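Local coordinates for endoglucanase (Ganoderma lucidum, PDB 5D8Z), which probably hydrolyses internal beta-1,4-glucosidic bonds of cellulose, as a glycoside hydrolase family 5 endoglucanase, at residues Gln138-Leu143 and Gln179-Ala184; Ala123-Glu128 and Gly133-Gln138; Lys64-Asp69 and Glu322-Thr327. All coordinates share one frame; numbering follows the deposited sequence.

Contact 1. Residues Gln138-Leu143 and Gln179-Ala184; sequences QDFAAL and QAAVTA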
ATOM      1  N   GLN A 138      19.902   4.554  -8.449  1.00 37.26           N
ATOM      2  CA  GLN A 138      20.805   3.719  -7.640  1.00 40.61           C
ATOM      3  C   GLN A 138      20.662   3.912  -6.136  1.00 39.64           C
ATOM      4  O   GLN A 138      20.620   2.933  -5.400  1.00 39.15           O
ATOM      5  CB  GLN A 138      22.278   3.965  -7.991  1.00 44.74           C
ATOM      6  CG  GLN A 138      22.711   3.327  -9.292  1.00 47.84           C
ATOM      7  CD  GLN A 138      22.270   4.141 -10.491  1.00 48.37           C
ATOM      8  OE1 GLN A 138      22.522   5.349 -10.576  1.00 51.05           O
ATOM      9  NE2 GLN A 138      21.594   3.494 -11.406  1.00 48.67           N
ATOM     10  N   ASP A 139      20.662   5.170  -5.691  1.00 39.23           N
ATOM     11  CA  ASP A 139      20.370   5.505  -4.296  1.00 39.22           C
ATOM     12  C   ASP A 139      19.103   4.688  -3.903  1.00 34.40           C
ATOM     13  O   ASP A 139      19.066   3.980  -2.916  1.00 30.23           O
ATOM     14  CB  ASP A 139      20.146   7.050  -4.111  1.00 43.22           C
ATOM     15  CG  ASP A 139      21.430   7.931  -4.376  1.00 45.08           C
ATOM     16  OD1 ASP A 139      22.563   7.498  -4.079  1.00 48.90           O
ATOM     17  OD2 ASP A 139      21.306   9.087  -4.861  1.00 45.70           O
ATOM     18  N   PHE A 140      18.092   4.744  -4.747  1.00 33.26           N
ATOM     19  CA  PHE A 140      16.822   4.095  -4.475  1.00 34.85           C
ATOM     20  C   PHE A 140      16.893   2.556  -4.492  1.00 34.62           C
ATOM     21  O   PHE A 140      16.323   1.866  -3.644  1.00 34.48           O
ATOM     22  CB  PHE A 140      15.843   4.574  -5.532  1.00 32.64           C
ATOM     23  CG  PHE A 140      14.457   4.060  -5.370  1.00 32.19           C
ATOM     24  CD1 PHE A 140      13.824   4.091  -4.135  1.00 35.29           C
ATOM     25  CD2 PHE A 140      13.752   3.635  -6.464  1.00 30.77           C
ATOM     26  CE1 PHE A 140      12.517   3.668  -3.995  1.00 35.43           C
ATOM     27  CE2 PHE A 140      12.454   3.197  -6.336  1.00 33.75           C
ATOM     28  CZ  PHE A 140      11.831   3.208  -5.097  1.00 36.25           C
ATOM     29  N   ALA A 141      17.583   2.042  -5.498  1.00 33.07           N
ATOM     30  CA  ALA A 141      17.739   0.618  -5.715  1.00 29.23           C
ATOM     31  C   ALA A 141      18.433  -0.010  -4.527  1.00 27.38           C
ATOM     32  O   ALA A 141      18.024  -1.042  -4.015  1.00 26.73           O
ATOM     33  CB  ALA A 141      18.551   0.414  -6.964  1.00 28.93           C
ATOM     34  N   ALA A 142      19.490   0.641  -4.091  1.00 27.10           N
ATOM     35  CA  ALA A 142      20.176   0.262  -2.873  1.00 28.67           C
ATOM     36  C   ALA A 142      19.187   0.009  -1.734  1.00 32.37           C
ATOM     37  O   ALA A 142      19.270  -1.026  -1.045  1.00 37.61           O
ATOM     38  CB  ALA A 142      21.149   1.354  -2.464  1.00 26.64           C
ATOM     39  N   LEU A 143      18.264   0.949  -1.536  1.00 31.02           N
ATOM     40  CA  LEU A 143      17.300   0.827  -0.468  1.00 32.07           C
ATOM     41  C   LEU A 143      16.568  -0.482  -0.545  1.00 32.10           C
ATOM     42  O   LEU A 143      16.488  -1.251   0.427  1.00 33.36           O
ATOM     43  CB  LEU A 143      16.283   1.953  -0.515  1.00 32.86           C
ATOM     44  CG  LEU A 143      15.209   1.806   0.566  1.00 34.40           C
ATOM     45  CD1 LEU A 143      15.846   1.925   1.948  1.00 35.03           C
ATOM     46  CD2 LEU A 143      14.090   2.827   0.372  1.00 35.60           C
ATOM     47  N   GLN A 179      12.122  -0.236 -12.393  1.00 34.73           N
ATOM     48  CA  GLN A 179      12.888  -1.355 -12.883  1.00 33.17           C
ATOM     49  C   GLN A 179      14.080  -1.531 -11.968  1.00 32.07           C
ATOM     50  O   GLN A 179      14.420  -2.620 -11.503  1.00 30.36           O
ATOM     51  CB  GLN A 179      13.351  -1.062 -14.299  1.00 34.56           C
ATOM     52  CG  GLN A 179      14.161  -2.184 -14.936  1.00 36.05           C
ATOM     53  CD  GLN A 179      13.377  -3.466 -15.012  1.00 33.74           C
ATOM     54  OE1 GLN A 179      12.403  -3.538 -15.721  1.00 35.19           O
ATOM     55  NE2 GLN A 179      13.770  -4.453 -14.241  1.00 33.60           N
ATOM     56  N   ALA A 180      14.726  -0.429 -11.688  1.00 33.34           N
ATOM     57  CA  ALA A 180      15.916  -0.525 -10.899  1.00 37.47           C
ATOM     58  C   ALA A 180      15.629  -1.206  -9.557  1.00 38.43           C
ATOM     59  O   ALA A 180      16.416  -2.057  -9.097  1.00 43.85           O
ATOM     60  CB  ALA A 180      16.522   0.845 -10.698  1.00 38.50           C
ATOM     61  N   ALA A 181      14.514  -0.835  -8.927  1.00 34.79           N
ATOM     62  CA  ALA A 181      14.139  -1.457  -7.639  1.00 33.00           C
ATOM     63  C   ALA A 181      13.854  -2.948  -7.813  1.00 30.05           C
ATOM     64  O   ALA A 181      14.374  -3.782  -7.069  1.00 26.19           O
ATOM     65  CB  ALA A 181      12.931  -0.761  -7.050  1.00 32.80           C
ATOM     66  N   VAL A 182      13.055  -3.281  -8.824  1.00 27.07           N
ATOM     67  CA  VAL A 182      12.709  -4.669  -9.052  1.00 27.66           C
ATOM     68  C   VAL A 182      13.975  -5.495  -9.161  1.00 31.46           C
ATOM     69  O   VAL A 182      14.177  -6.489  -8.427  1.00 35.85           O
ATOM     70  CB  VAL A 182      11.971  -4.876 -10.364  1.00 27.27           C
ATOM     71  CG1 VAL A 182      11.896  -6.366 -10.637  1.00 26.91           C
ATOM     72  CG2 VAL A 182      10.583  -4.199 -10.375  1.00 26.15           C
ATOM     73  N   THR A 183      14.853  -5.070 -10.065  1.00 30.82           N
ATOM     74  CA  THR A 183      16.104  -5.758 -10.241  1.00 29.60           C
ATOM     75  C   THR A 183      16.865  -5.855  -8.932  1.00 30.19           C
ATOM     76  O   THR A 183      17.414  -6.892  -8.606  1.00 28.15           O
ATOM     77  CB  THR A 183      16.963  -5.052 -11.288  1.00 30.62           C
ATOM     78  OG1 THR A 183      16.281  -5.071 -12.541  1.00 29.97           O
ATOM     79  CG2 THR A 183      18.305  -5.756 -11.433  1.00 29.79           C
ATOM     80  N   ALA A 184      16.902  -4.776  -8.158  1.00 33.62           N
ATOM     81  CA  ALA A 184      17.570  -4.873  -6.864  1.00 36.64           C
ATOM     82  C   ALA A 184      16.904  -5.964  -6.050  1.00 37.60           C
ATOM     83  O   ALA A 184      17.591  -6.787  -5.440  1.00 43.89           O
ATOM     84  CB  ALA A 184      17.556  -3.552  -6.109  1.00 35.69           C
TER
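Ala141 packs against Ala180 and Ala184, and these three small residues let two neighbouring helices of the TIM barrel, 137-149 and 171-187, lie close together. In this fold each parallel strand is followed by a helix on the outside, and the strand 157-160 comes between these two in the chain. Over the segments 138-143 and 179-184 the axes approach to 8.1 Å and cross at -33°, so the helices run roughly side by side in the same direction.

The apolar contacts come first. The methyl of Ala141 fits between the two alanines one helical turn apart on the partner helix, with its CB 4.3 Å from Ala180 CB and 4.2 Å from Ala184 CB. Alanine suits all three places because a single methyl fills the seam between helices whose axes come this close. Deeper toward the barrel, Phe140 has CG anti to its own N (chi1 -177°), which swings the ring inward along the seam until CE2 lies 4.1 Å from Ala181 CB. The same ring also meets Trp144 edge-to-face and touches Val161 and Met162. Trp144, one turn further along helix 137-149, packs on Ala181 as well, and Ala180 touches Asn137 near the start of that helix.

Backbone carbonyls supply the remaining contacts, with no hydrogen bond between the segments: Ala141 O faces the CB of Ala184 at 3.3 Å, and from the partner helix Ala180 O approaches the CB of Ala141 to 3.9 Å.

Contact 2. Residues Ala123-Glu128 and Gly133-Gln138; sequences ARFNGE and GGPTNQ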
ATOM      1  N   ALA A 123       7.233   9.064  -4.278  1.00 32.78           N
ATOM      2  CA  ALA A 123       8.332   9.119  -5.248  1.00 33.07           C
ATOM      3  C   ALA A 123       9.331  10.222  -4.982  1.00 31.50           C
ATOM      4  O   ALA A 123      10.136  10.542  -5.854  1.00 33.65           O
ATOM      5  CB  ALA A 123       7.800   9.227  -6.683  1.00 31.52           C
ATOM      6  N   ARG A 124       9.314  10.778  -3.782  1.00 30.52           N
ATOM      7  CA  ARG A 124      10.218  11.874  -3.457  1.00 30.03           C
ATOM      8  C   ARG A 124      11.081  11.610  -2.233  1.00 29.45           C
ATOM      9  O   ARG A 124      10.869  10.658  -1.483  1.00 29.14           O
ATOM     10  CB  ARG A 124       9.414  13.128  -3.240  1.00 30.12           C
ATOM     11  CG  ARG A 124       8.852  13.698  -4.506  1.00 30.17           C
ATOM     12  CD  ARG A 124       7.697  14.607  -4.205  1.00 30.17           C
ATOM     13  NE  ARG A 124       7.343  15.310  -5.416  1.00 34.32           N
ATOM     14  CZ  ARG A 124       6.540  14.846  -6.361  1.00 39.64           C
ATOM     15  NH1 ARG A 124       5.971  13.642  -6.247  1.00 44.63           N
ATOM     16  NH2 ARG A 124       6.300  15.587  -7.438  1.00 40.46           N
ATOM     17  N   PHE A 125      12.076  12.471  -2.072  1.00 31.86           N
ATOM     18  CA  PHE A 125      12.917  12.538  -0.874  1.00 33.22           C
ATOM     19  C   PHE A 125      13.217  14.022  -0.639  1.00 32.77           C
ATOM     20  O   PHE A 125      13.854  14.688  -1.457  1.00 29.24           O
ATOM     21  CB  PHE A 125      14.220  11.743  -1.066  1.00 33.43           C
ATOM     22  CG  PHE A 125      14.970  11.498   0.217  1.00 33.37           C
ATOM     23  CD1 PHE A 125      14.698  10.371   0.993  1.00 32.64           C
ATOM     24  CD2 PHE A 125      15.939  12.396   0.656  1.00 31.07           C
ATOM     25  CE1 PHE A 125      15.372  10.154   2.190  1.00 33.06           C
ATOM     26  CE2 PHE A 125      16.613  12.181   1.836  1.00 31.03           C
ATOM     27  CZ  PHE A 125      16.333  11.058   2.608  1.00 32.61           C
ATOM     28  N   ASN A 126      12.731  14.526   0.479  1.00 34.18           N
ATOM     29  CA  ASN A 126      12.754  15.958   0.770  1.00 36.72           C
ATOM     30  C   ASN A 126      12.579  16.905  -0.413  1.00 37.08           C
ATOM     31  O   ASN A 126      13.504  17.613  -0.754  1.00 36.12           O
ATOM     32  CB  ASN A 126      14.036  16.325   1.508  1.00 36.53           C
ATOM     33  CG  ASN A 126      14.140  15.657   2.852  1.00 36.26           C
ATOM     34  OD1 ASN A 126      13.155  15.494   3.574  1.00 37.05           O
ATOM     35  ND2 ASN A 126      15.328  15.244   3.184  1.00 35.48           N
ATOM     36  N   GLY A 127      11.388  16.923  -1.008  1.00 38.73           N
ATOM     37  CA  GLY A 127      11.042  17.888  -2.028  1.00 37.30           C
ATOM     38  C   GLY A 127      11.433  17.506  -3.429  1.00 39.96           C
ATOM     39  O   GLY A 127      10.941  18.087  -4.391  1.00 39.96           O
ATOM     40  N   GLU A 128      12.281  16.498  -3.563  1.00 44.28           N
ATOM     41  CA  GLU A 128      12.964  16.231  -4.818  1.00 46.75           C
ATOM     42  C   GLU A 128      12.566  14.848  -5.340  1.00 41.30           C
ATOM     43  O   GLU A 128      12.334  13.962  -4.543  1.00 44.44           O
ATOM     44  CB  GLU A 128      14.460  16.302  -4.508  1.00 51.75           C
ATOM     45  CG  GLU A 128      15.320  16.887  -5.613  1.00 61.62           C
ATOM     46  CD  GLU A 128      15.164  18.384  -5.801  1.00 68.70           C
ATOM     47  OE1 GLU A 128      15.762  19.183  -5.030  1.00 72.00           O
ATOM     48  OE2 GLU A 128      14.467  18.757  -6.763  1.00 79.07           O
ATOM     49  N   GLY A 133      15.669  14.720 -10.685  1.00 35.52           N
ATOM     50  CA  GLY A 133      15.908  15.808  -9.706  1.00 34.19           C
ATOM     51  C   GLY A 133      16.394  15.365  -8.326  1.00 37.06           C
ATOM     52  O   GLY A 133      17.252  15.997  -7.740  1.00 38.12           O
ATOM     53  N   GLY A 134      15.855  14.271  -7.792  1.00 36.96           N
ATOM     54  CA  GLY A 134      16.132  13.859  -6.421  1.00 33.66           C
ATOM     55  C   GLY A 134      17.234  12.821  -6.369  1.00 31.39           C
ATOM     56  O   GLY A 134      18.185  12.897  -7.123  1.00 29.92           O
ATOM     57  N   PRO A 135      17.101  11.835  -5.473  1.00 29.55           N
ATOM     58  CA  PRO A 135      17.982  10.679  -5.451  1.00 31.06           C
ATOM     59  C   PRO A 135      17.956   9.894  -6.745  1.00 32.63           C
ATOM     60  O   PRO A 135      16.956   9.865  -7.433  1.00 34.74           O
ATOM     61  CB  PRO A 135      17.419   9.816  -4.333  1.00 30.00           C
ATOM     62  CG  PRO A 135      16.599  10.728  -3.502  1.00 29.48           C
ATOM     63  CD  PRO A 135      16.067  11.759  -4.434  1.00 29.60           C
ATOM     64  N   THR A 136      19.056   9.234  -7.048  1.00 34.19           N
ATOM     65  CA  THR A 136      19.178   8.533  -8.295  1.00 33.54           C
ATOM     66  C   THR A 136      18.547   7.191  -8.145  1.00 33.70           C
ATOM     67  O   THR A 136      18.319   6.697  -7.037  1.00 31.31           O
ATOM     68  CB  THR A 136      20.640   8.319  -8.707  1.00 33.59           C
ATOM     69  OG1 THR A 136      21.285   7.493  -7.754  1.00 33.12           O
ATOM     70  CG2 THR A 136      21.384   9.629  -8.748  1.00 35.11           C
ATOM     71  N   ASN A 137      18.286   6.595  -9.296  1.00 35.11           N
ATOM     72  CA  ASN A 137      17.752   5.265  -9.350  1.00 35.23           C
ATOM     73  C   ASN A 137      18.593   4.308  -8.531  1.00 36.99           C
ATOM     74  O   ASN A 137      18.043   3.362  -7.966  1.00 43.06           O
ATOM     75  CB  ASN A 137      17.637   4.800 -10.801  1.00 33.31           C
ATOM     76  CG  ASN A 137      16.559   5.548 -11.577  1.00 32.39           C
ATOM     77  OD1 ASN A 137      16.412   5.348 -12.784  1.00 30.71           O
ATOM     78  ND2 ASN A 137      15.798   6.409 -10.900  1.00 30.35           N
ATOM     79  N   GLN A 138      19.902   4.554  -8.449  1.00 37.26           N
ATOM     80  CA  GLN A 138      20.805   3.719  -7.640  1.00 40.61           C
ATOM     81  C   GLN A 138      20.662   3.912  -6.136  1.00 39.64           C
ATOM     82  O   GLN A 138      20.620   2.933  -5.400  1.00 39.15           O
ATOM     83  CB  GLN A 138      22.278   3.965  -7.991  1.00 44.74           C
ATOM     84  CG  GLN A 138      22.711   3.327  -9.292  1.00 47.84           C
ATOM     85  CD  GLN A 138      22.270   4.141 -10.491  1.00 48.37           C
ATOM     86  OE1 GLN A 138      22.522   5.349 -10.576  1.00 51.05           O
ATOM     87  NE2 GLN A 138      21.594   3.494 -11.406  1.00 48.67           N
TER
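Glu128 and Gly134 bring the two backbones closest, with their CA atoms 4.3 Å apart, although no hydrogen bond joins the segments. Phe125 to Glu128 form a type I' beta turn, closed by Phe125 N to Glu128 O at 2.9 Å and by Glu128 N to Phe125 O at 3.2 Å. Asn126 and Gly127 occupy its two central positions, both with positive phi, a combination to which asparagine followed by glycine is well suited. Across from it, Gly133 also has a positive phi, and at Gly134 a CB would run into the carbonyl carbon of Glu128 and the CD of Pro135.

The turn links the short antiparallel strands 124-125 and 128-129, a small hairpin in the loop between barrel strand 114-119 and helix 137-149. In a TIM barrel, loops of this kind stand at the end where the active site opens.

Among the side chains, Phe125 and Pro135 cross at about a right angle, Phe125 CB meeting Pro135 CG at 3.6 Å. Pro135 is a rigid apolar partner here, and both residues also touch Ala89, while Trp81 meets the Phe125 ring edge-to-face. The aliphatic CB and CG of Glu128 lie against Gly134 CA and Gly133 O, and the bend at chi2 (72°) then turns CD back alongside Gly133. Thr136 caps the helix, its OG1 accepting a weak bond from Gln138 N.

Contact 3. Residues Lys64-Asp69 and Glu322-Thr327; sequences KHFVDD and EVPTDT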
ATOM      1  N   LYS A  64      -4.473  -9.636  14.811  1.00 40.65           N
ATOM      2  CA  LYS A  64      -5.107 -10.893  15.283  1.00 45.02           C
ATOM      3  C   LYS A  64      -6.605 -10.878  14.983  1.00 41.04           C
ATOM      4  O   LYS A  64      -7.184 -11.847  14.508  1.00 40.69           O
ATOM      5  CB  LYS A  64      -4.931 -11.102  16.788  1.00 50.24           C
ATOM      6  CG  LYS A  64      -3.877 -12.127  17.205  1.00 57.47           C
ATOM      7  CD  LYS A  64      -4.479 -13.526  17.437  1.00 67.63           C
ATOM      8  CE  LYS A  64      -5.176 -13.708  18.784  1.00 68.07           C
ATOM      9  NZ  LYS A  64      -4.210 -13.828  19.911  1.00 67.88           N
ATOM     10  N   HIS A  65      -7.222  -9.744  15.243  1.00 37.47           N
ATOM     11  CA  HIS A  65      -8.658  -9.629  15.150  1.00 37.23           C
ATOM     12  C   HIS A  65      -9.066  -9.604  13.698  1.00 36.51           C
ATOM     13  O   HIS A  65      -9.958 -10.332  13.277  1.00 35.70           O
ATOM     14  CB  HIS A  65      -9.107  -8.361  15.893  1.00 38.24           C
ATOM     15  CG  HIS A  65     -10.375  -7.786  15.393  1.00 39.23           C
ATOM     16  ND1 HIS A  65     -11.574  -8.462  15.464  1.00 42.69           N
ATOM     17  CD2 HIS A  65     -10.634  -6.607  14.782  1.00 42.08           C
ATOM     18  CE1 HIS A  65     -12.525  -7.711  14.933  1.00 46.03           C
ATOM     19  NE2 HIS A  65     -11.981  -6.578  14.515  1.00 45.22           N
ATOM     20  N   PHE A  66      -8.407  -8.763  12.915  1.00 35.73           N
ATOM     21  CA  PHE A  66      -8.790  -8.625  11.530  1.00 34.67           C
ATOM     22  C   PHE A  66      -8.725  -9.972  10.806  1.00 35.72           C
ATOM     23  O   PHE A  66      -9.535 -10.225   9.919  1.00 33.16           O
ATOM     24  CB  PHE A  66      -7.915  -7.578  10.835  1.00 35.96           C
ATOM     25  CG  PHE A  66      -8.344  -6.149  11.068  1.00 34.46           C
ATOM     26  CD1 PHE A  66      -9.646  -5.738  10.837  1.00 37.86           C
ATOM     27  CD2 PHE A  66      -7.437  -5.205  11.467  1.00 32.80           C
ATOM     28  CE1 PHE A  66     -10.038  -4.414  11.042  1.00 36.01           C
ATOM     29  CE2 PHE A  66      -7.810  -3.887  11.646  1.00 33.15           C
ATOM     30  CZ  PHE A  66      -9.110  -3.486  11.445  1.00 33.76           C
ATOM     31  N   VAL A  67      -7.775 -10.832  11.178  1.00 37.22           N
ATOM     32  CA  VAL A  67      -7.711 -12.175  10.601  1.00 40.69           C
ATOM     33  C   VAL A  67      -8.772 -13.044  11.246  1.00 41.28           C
ATOM     34  O   VAL A  67      -9.702 -13.476  10.572  1.00 45.79           O
ATOM     35  CB  VAL A  67      -6.333 -12.889  10.787  1.00 43.08           C
ATOM     36  CG1 VAL A  67      -6.374 -14.316  10.225  1.00 40.56           C
ATOM     37  CG2 VAL A  67      -5.203 -12.114  10.124  1.00 43.08           C
ATOM     38  N   ASP A  68      -8.642 -13.286  12.544  1.00 41.39           N
ATOM     39  CA  ASP A  68      -9.427 -14.335  13.203  1.00 45.41           C
ATOM     40  C   ASP A  68     -10.941 -14.147  13.163  1.00 47.67           C
ATOM     41  O   ASP A  68     -11.692 -15.134  13.112  1.00 53.84           O
ATOM     42  CB  ASP A  68      -8.965 -14.530  14.644  1.00 48.04           C
ATOM     43  CG  ASP A  68      -7.535 -15.078  14.722  1.00 53.57           C
ATOM     44  OD1 ASP A  68      -6.926 -15.300  13.652  1.00 51.96           O
ATOM     45  OD2 ASP A  68      -7.011 -15.277  15.848  1.00 62.66           O
ATOM     46  N   ASP A  69     -11.396 -12.906  13.173  1.00 42.91           N
ATOM     47  CA  ASP A  69     -12.823 -12.637  13.215  1.00 45.05           C
ATOM     48  C   ASP A  69     -13.347 -12.133  11.863  1.00 44.27           C
ATOM     49  O   ASP A  69     -14.502 -12.334  11.543  1.00 48.80           O
ATOM     50  CB  ASP A  69     -13.161 -11.620  14.341  1.00 45.10           C
ATOM     51  CG  ASP A  69     -12.514 -11.985  15.695  1.00 48.69           C
ATOM     52  OD1 ASP A  69     -12.528 -13.195  16.056  1.00 48.36           O
ATOM     53  OD2 ASP A  69     -11.980 -11.062  16.396  1.00 47.75           O
ATOM     54  N   GLU A 322     -10.834   3.065  10.562  1.00 38.92           N
ATOM     55  CA  GLU A 322     -11.128   1.643  10.554  1.00 39.39           C
ATOM     56  C   GLU A 322     -10.602   0.952  11.818  1.00 39.22           C
ATOM     57  O   GLU A 322     -10.686  -0.265  11.938  1.00 44.61           O
ATOM     58  CB  GLU A 322     -10.518   0.996   9.304  1.00 41.17           C
ATOM     59  CG  GLU A 322     -11.184   1.479   8.017  1.00 43.68           C
ATOM     60  CD  GLU A 322     -10.592   0.894   6.737  1.00 45.67           C
ATOM     61  OE1 GLU A 322      -9.705   0.001   6.786  1.00 49.19           O
ATOM     62  OE2 GLU A 322     -11.022   1.350   5.660  1.00 45.51           O
ATOM     63  N   VAL A 323     -10.138   1.725  12.798  1.00 39.11           N
ATOM     64  CA  VAL A 323      -9.583   1.144  14.012  1.00 37.95           C
ATOM     65  C   VAL A 323     -10.705   0.495  14.833  1.00 36.70           C
ATOM     66  O   VAL A 323     -11.669   1.156  15.209  1.00 41.99           O
ATOM     67  CB  VAL A 323      -8.848   2.179  14.890  1.00 37.22           C
ATOM     68  CG1 VAL A 323      -8.298   1.506  16.141  1.00 36.29           C
ATOM     69  CG2 VAL A 323      -7.717   2.837  14.115  1.00 36.71           C
ATOM     70  N   PRO A 324     -10.573  -0.797  15.117  1.00 33.45           N
ATOM     71  CA  PRO A 324     -11.502  -1.449  15.972  1.00 35.55           C
ATOM     72  C   PRO A 324     -11.192  -1.167  17.435  1.00 38.62           C
ATOM     73  O   PRO A 324     -10.140  -0.633  17.748  1.00 42.82           O
ATOM     74  CB  PRO A 324     -11.230  -2.928  15.677  1.00 35.96           C
ATOM     75  CG  PRO A 324      -9.757  -2.966  15.489  1.00 34.59           C
ATOM     76  CD  PRO A 324      -9.452  -1.689  14.763  1.00 34.59           C
ATOM     77  N   THR A 325     -12.084  -1.607  18.314  1.00 40.32           N
ATOM     78  CA  THR A 325     -12.016  -1.356  19.734  1.00 38.09           C
ATOM     79  C   THR A 325     -11.863  -2.673  20.504  1.00 39.67           C
ATOM     80  O   THR A 325     -12.581  -3.652  20.218  1.00 36.86           O
ATOM     81  CB  THR A 325     -13.337  -0.668  20.159  1.00 38.43           C
ATOM     82  OG1 THR A 325     -13.622   0.434  19.284  1.00 38.78           O
ATOM     83  CG2 THR A 325     -13.270  -0.179  21.565  1.00 37.36           C
ATOM     84  N   ASP A 326     -10.982  -2.673  21.514  1.00 42.47           N
ATOM     85  CA  ASP A 326     -10.729  -3.849  22.368  1.00 44.58           C
ATOM     86  C   ASP A 326     -11.340  -3.657  23.757  1.00 51.44           C
ATOM     87  O   ASP A 326     -10.875  -2.844  24.559  1.00 58.74           O
ATOM     88  CB  ASP A 326      -9.214  -4.107  22.474  1.00 42.88           C
ATOM     89  CG  ASP A 326      -8.851  -5.310  23.358  1.00 42.03           C
ATOM     90  OD1 ASP A 326      -9.717  -6.165  23.654  1.00 41.97           O
ATOM     91  OD2 ASP A 326      -7.671  -5.400  23.750  1.00 38.53           O
ATOM     92  N   THR A 327     -12.373  -4.435  24.051  1.00 54.34           N
ATOM     93  CA  THR A 327     -12.986  -4.423  25.363  1.00 50.79           C
ATOM     94  C   THR A 327     -12.723  -5.748  26.024  1.00 50.13           C
ATOM     95  O   THR A 327     -13.444  -6.714  25.813  1.00 47.22           O
ATOM     96  CB  THR A 327     -14.490  -4.163  25.273  1.00 51.35           C
ATOM     97  OG1 THR A 327     -14.740  -3.091  24.354  1.00 55.47           O
ATOM     98  CG2 THR A 327     -15.015  -3.762  26.621  1.00 55.36           C
TER
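The ring of Phe66 presents its edge to the carbonyl oxygen of Glu322, which lies in the ring plane 3.6 Å from CZ, an approach that sets the slightly positive C-H rim against the oxygen. One face of the same ring is covered by CD2 of His65, 4.1 Å above the plane and displaced toward the rim. The His65 ring in turn stacks with Trp331 and holds Asp69 OD2 in its plane at one edge.

This packing lies on the outside of the TIM barrel, beside the seam where its last strand, 303-312, meets its first, 24-30. Helix 59-68, the first outer helix after strand 24-30, is met by the chain that leaves strand 303-312 and goes on into the hairpin of strands 325-327 and 330-332.

Pro324 is the wedge from this later chain. Its CG lies 3.8 Å from His65 CD2, and its CD lies 3.8 Å from Phe66 CZ, so one pyrrolidine ring touches both aromatic groups. A proline fits well, being compact, apolar and without a backbone N-H to satisfy. Phe66 reaches it because its CG is anti to the carbonyl carbon (chi1 -81°), which turns the ring toward the incoming chain and the barrel residues Val27 and Phe75.

His65 combines apolar packing with two polar ends, NE2 being bonded to Asp333 OD2. With a carboxylate at each nitrogen, the imidazole may well carry a positive charge. A leucine in its place would probably leave the carboxylates of Asp69 and Asp333 without their shared partner and Trp331 without a flat group to stack on. The ND1 hydrogen of His65 points almost straight (174°) at the anti lone pair of OD2 of Asp69, four residues on and just past the helix end, 2.8 Å away.

Contacts 1 and 2 are neighbours, their centres 12 Å apart; both use helix 137-149 and share Gln138, and Ala180 CB touches Asn137 O between them. Contact 3 lies on the opposite side of the chain's centre, about 36 Å from contact 1 between centres. Contacts 1 and 3 are buried, whereas contact 2 is at the surface. Their chemistry follows their place: alanine methyls and one phenylalanine ring between two outer helices in contact 1, close-packed loop glycines and a proline against a beta turn in contact 2, and aromatic rings, a proline and a histidine-carboxylate pair where early and late parts of the chain meet in contact 3.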